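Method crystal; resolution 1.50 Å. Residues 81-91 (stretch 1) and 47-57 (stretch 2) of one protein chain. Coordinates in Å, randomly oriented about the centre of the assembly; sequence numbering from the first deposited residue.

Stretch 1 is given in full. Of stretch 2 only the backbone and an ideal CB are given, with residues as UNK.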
# COMPACT_ATOMS: atom_id res chain seq x y z
N SER B 81 1.78 6.37 6.19
CA SER B 81 0.55 7.14 6.13
C SER B 81 0.39 7.55 4.67
O SER B 81 1.38 7.84 3.99
CB SER B 81 0.63 8.38 7.03
OG SER B 81 1.64 9.27 6.61
N LEU B 82 -0.84 7.55 4.18
CA LEU B 82 -1.11 7.89 2.79
C LEU B 82 -2.34 8.77 2.63
O LEU B 82 -3.38 8.52 3.22
CB LEU B 82 -1.34 6.61 1.98
CG LEU B 82 -0.21 5.59 1.98
CD1 LEU B 82 -0.75 4.23 1.53
CD2 LEU B 82 0.92 6.05 1.08
N SER B 83 -2.20 9.80 1.80
CA SER B 83 -3.30 10.69 1.49
C SER B 83 -3.30 10.76 -0.04
O SER B 83 -2.27 11.08 -0.65
CB SER B 83 -3.08 12.07 2.10
OG SER B 83 -3.13 12.01 3.51
N PHE B 84 -4.44 10.44 -0.65
CA PHE B 84 -4.57 10.42 -2.10
C PHE B 84 -5.19 11.73 -2.56
O PHE B 84 -6.32 12.06 -2.20
CB PHE B 84 -5.39 9.20 -2.50
CG PHE B 84 -4.82 7.91 -1.97
CD1 PHE B 84 -5.28 7.37 -0.77
CD2 PHE B 84 -3.79 7.26 -2.64
CE1 PHE B 84 -4.72 6.20 -0.24
CE2 PHE B 84 -3.22 6.09 -2.12
CZ PHE B 84 -3.69 5.56 -0.92
N LYS B 85 -4.45 12.48 -3.38
CA LYS B 85 -4.88 13.80 -3.82
C LYS B 85 -5.33 13.96 -5.27
O LYS B 85 -6.27 14.70 -5.55
CB LYS B 85 -3.76 14.80 -3.53
CG LYS B 85 -3.26 14.79 -2.09
CD LYS B 85 -4.39 15.08 -1.11
CE LYS B 85 -3.89 15.19 0.32
NZ LYS B 85 -5.01 15.45 1.26
N LEU B 86 -4.64 13.29 -6.18
CA LEU B 86 -4.98 13.38 -7.60
C LEU B 86 -4.88 12.01 -8.23
O LEU B 86 -4.14 11.14 -7.77
CB LEU B 86 -4.03 14.34 -8.32
CG LEU B 86 -4.20 15.83 -8.06
CD1 LEU B 86 -3.04 16.59 -8.69
CD2 LEU B 86 -5.53 16.32 -8.62
N PRO B 87 -5.64 11.80 -9.31
CA PRO B 87 -5.60 10.50 -9.99
C PRO B 87 -4.44 10.37 -10.96
O PRO B 87 -3.92 11.36 -11.48
CB PRO B 87 -6.94 10.47 -10.71
CG PRO B 87 -7.08 11.90 -11.15
CD PRO B 87 -6.65 12.68 -9.91
N VAL B 88 -4.02 9.13 -11.17
CA VAL B 88 -2.97 8.82 -12.12
C VAL B 88 -3.67 7.94 -13.15
O VAL B 88 -4.26 6.92 -12.81
CB VAL B 88 -1.82 8.03 -11.47
CG1 VAL B 88 -0.91 7.47 -12.56
CG2 VAL B 88 -1.03 8.95 -10.54
N PHE B 89 -3.61 8.34 -14.41
CA PHE B 89 -4.28 7.57 -15.45
C PHE B 89 -3.43 6.41 -15.94
O PHE B 89 -2.21 6.51 -16.02
CB PHE B 89 -4.66 8.51 -16.59
CG PHE B 89 -5.63 9.57 -16.16
CD1 PHE B 89 -6.93 9.22 -15.80
CD2 PHE B 89 -5.23 10.90 -16.04
CE1 PHE B 89 -7.81 10.18 -15.31
CE2 PHE B 89 -6.11 11.86 -15.55
CZ PHE B 89 -7.41 11.50 -15.19
N VAL B 90 -4.08 5.29 -16.23
CA VAL B 90 -3.38 4.10 -16.68
C VAL B 90 -2.51 4.41 -17.89
O VAL B 90 -2.97 5.02 -18.86
CB VAL B 90 -4.37 2.96 -17.03
CG1 VAL B 90 -3.61 1.72 -17.45
CG2 VAL B 90 -5.25 2.66 -15.83
N GLY B 91 -1.25 4.00 -17.82
CA GLY B 91 -0.33 4.24 -18.91
C GLY B 91 0.56 5.44 -18.71
O GLY B 91 1.61 5.54 -19.34
N UNK B 47 -16.05 11.45 -12.81
CA UNK B 47 -15.32 12.70 -13.02
C UNK B 47 -13.93 12.45 -13.57
O UNK B 47 -13.31 13.35 -14.13
CB UNK B 47 -15.22 13.49 -11.71
N UNK B 48 -13.43 11.22 -13.42
CA UNK B 48 -12.10 10.88 -13.92
C UNK B 48 -12.10 10.69 -15.43
O UNK B 48 -11.07 10.82 -16.09
CB UNK B 48 -11.59 9.61 -13.24
N UNK B 49 -13.28 10.36 -15.97
CA UNK B 49 -13.48 10.16 -17.40
C UNK B 49 -12.79 8.93 -18.00
O UNK B 49 -13.27 8.38 -18.99
CB UNK B 49 -12.99 11.41 -18.14
N UNK B 50 -11.68 8.52 -17.41
CA UNK B 50 -10.95 7.35 -17.90
C UNK B 50 -10.36 6.54 -16.75
O UNK B 50 -10.21 7.04 -15.64
CB UNK B 50 -9.84 7.78 -18.86
N UNK B 51 -10.01 5.26 -17.01
CA UNK B 51 -9.43 4.38 -15.99
C UNK B 51 -8.21 4.96 -15.28
O UNK B 51 -7.31 5.53 -15.91
CB UNK B 51 -9.04 3.05 -16.63
N UNK B 52 -8.19 4.80 -13.96
CA UNK B 52 -7.09 5.30 -13.14
C UNK B 52 -6.38 4.16 -12.41
O UNK B 52 -6.96 3.11 -12.15
CB UNK B 52 -7.61 6.33 -12.13
N UNK B 53 -5.11 4.38 -12.10
CA UNK B 53 -4.29 3.40 -11.39
C UNK B 53 -4.68 3.35 -9.91
O UNK B 53 -4.94 4.39 -9.31
CB UNK B 53 -2.80 3.74 -11.54
N UNK B 54 -4.71 2.15 -9.33
CA UNK B 54 -5.05 2.01 -7.91
C UNK B 54 -4.11 2.86 -7.07
O UNK B 54 -2.89 2.79 -7.24
CB UNK B 54 -4.98 0.55 -7.47
N UNK B 55 -4.66 3.64 -6.14
CA UNK B 55 -3.81 4.45 -5.29
C UNK B 55 -2.85 3.57 -4.51
O UNK B 55 -1.70 3.94 -4.28
CB UNK B 55 -4.65 5.30 -4.34
N UNK B 56 -3.30 2.39 -4.10
CA UNK B 56 -2.44 1.51 -3.33
C UNK B 56 -1.32 0.87 -4.18
O UNK B 56 -0.34 0.36 -3.64
CB UNK B 56 -3.29 0.42 -2.68
N UNK B 57 -1.48 0.90 -5.50
CA UNK B 57 -0.42 0.39 -6.37
C UNK B 57 0.63 1.51 -6.44
O UNK B 57 1.83 1.25 -6.35
CB UNK B 57 -0.95 0.00 -7.75

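Position 47 lies out of reach of stretch 1, which therefore sets no preference there; the residue is A47.

At position 48 CA-to-CB points sideways, with the ideal CB 4.3 Å from F89 CE1. A side chain long enough to reach P87 would suit, whether aliphatic or aromatic. It is F48, whose end comes nearer than its CB direction suggests: CD2 lies 3.7 Å from P87 CB.

Position 49 has a positive phi of 68°, which glycine, asparagine or aspartate tolerate most readily, and its CB meets nothing of stretch 1. E49 occupies it, making no contact there.

Position 50 points toward stretch 1, its CB 4.5 Å from F89 CD1, beside a phenyl ring and within range of the carbonyl of V90. A long side chain could cover the ring, and one ending in a donor could also address the carbonyl. R50 does the first directly: its CD sits over one face of the F89 ring, 4.1 Å from the centroid, in a CH-pi contact. R50 NH1 is 3.2 Å from V90 O, but the angle is too poor for a hydrogen bond; a water instead bridges the two, accepting from NH1 and donating to V90 O.

At position 51 phi is -53°, compatible with proline, and the backbone O accepts a hydrogen bond from V90 N (3.3 Å). The ideal CB is 3.9 Å from V90 CG2, favouring a compact apolar group. P51 supplies one.

Position 52 is paired with F89 in a single beta bridge, CA to CA 4.3 Å. Its CB points away overall yet lies near P87 and F89, so a beta-branched aliphatic residue would suit. In I52, CG2 packs 3.9 Å from P87 CB and 3.7 Å from F89 CD1.

Position 53 donates its N-H to V88 O, N to O 2.8 Å, nearly straight. CA-to-CB points sideways, and the space beside it is lined by V88 and V90, where a medium aliphatic side chain fits. V53 places CG2 4.0 Å from V88 CG1; a water donates to V53 O and accepts from V88 N.

Position 54 points away and precedes a helix, where serine, threonine, aspartate or asparagine often cap; H54 stands there, its NE2 bonded elsewhere in the structure.

At position 55 the ideal CB would clash with F84 CD2 at 2.7 Å, so glycine is strongly indicated. G55 leaves that space to the F84 ring; its O lies at the ring edge, 3.4 Å from F84 CE2.

Position 56 points sideways near L82 and F84, suiting a long, flexible apolar chain. M56 brings SD 3.7 Å from L82 CD1 and to the edge of the F84 ring.

Position 57 is out of reach, so stretch 1 sets no preference; it is L57.

Stretch 2 47-57: AFERPIVHGML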
# COMPACT_ATOMS: atom_id res chain seq x y z
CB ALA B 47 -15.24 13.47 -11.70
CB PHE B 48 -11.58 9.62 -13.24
CG PHE B 48 -11.53 9.72 -11.74
CD1 PHE B 48 -12.41 9.00 -10.95
CD2 PHE B 48 -10.60 10.55 -11.13
CE1 PHE B 48 -12.37 9.11 -9.57
CE2 PHE B 48 -10.55 10.67 -9.74
CZ PHE B 48 -11.45 9.94 -8.96
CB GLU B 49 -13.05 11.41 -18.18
CG GLU B 49 -13.80 12.66 -17.78
CD GLU B 49 -13.59 13.80 -18.75
OE1 GLU B 49 -13.97 13.65 -19.93
OE2 GLU B 49 -13.06 14.85 -18.33
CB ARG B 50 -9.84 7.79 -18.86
CG ARG B 50 -9.02 8.97 -18.36
CD ARG B 50 -7.86 9.28 -19.30
NE ARG B 50 -6.93 8.16 -19.41
CZ ARG B 50 -5.75 8.21 -20.02
NH1 ARG B 50 -4.98 7.14 -20.06
NH2 ARG B 50 -5.34 9.35 -20.57
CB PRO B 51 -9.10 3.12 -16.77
CG PRO B 51 -10.15 3.11 -17.84
CD PRO B 51 -10.16 4.54 -18.29
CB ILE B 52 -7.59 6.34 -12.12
CG1 ILE B 52 -8.59 5.70 -11.15
CG2 ILE B 52 -8.25 7.50 -12.85
CD1 ILE B 52 -9.06 6.64 -10.05
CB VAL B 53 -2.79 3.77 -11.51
CG1 VAL B 53 -1.94 2.79 -10.73
CG2 VAL B 53 -2.38 3.80 -12.97
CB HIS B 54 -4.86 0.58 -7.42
CG HIS B 54 -5.71 -0.43 -8.11
ND1 HIS B 54 -5.53 -0.79 -9.43
CD2 HIS B 54 -6.70 -1.23 -7.64
CE1 HIS B 54 -6.36 -1.76 -9.74
NE2 HIS B 54 -7.08 -2.05 -8.67
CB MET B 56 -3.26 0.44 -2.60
CG MET B 56 -4.01 0.98 -1.38
SD MET B 56 -2.96 1.68 -0.06
CE MET B 56 -2.51 0.18 0.81
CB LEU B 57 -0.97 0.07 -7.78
CG LEU B 57 0.08 -0.34 -8.84
CD1 LEU B 57 0.99 -1.43 -8.30
CD2 LEU B 57 -0.64 -0.81 -10.10
O HOH W 1 -1.96 6.94 -20.48
O HOH W 2 -5.00 7.17 -9.30
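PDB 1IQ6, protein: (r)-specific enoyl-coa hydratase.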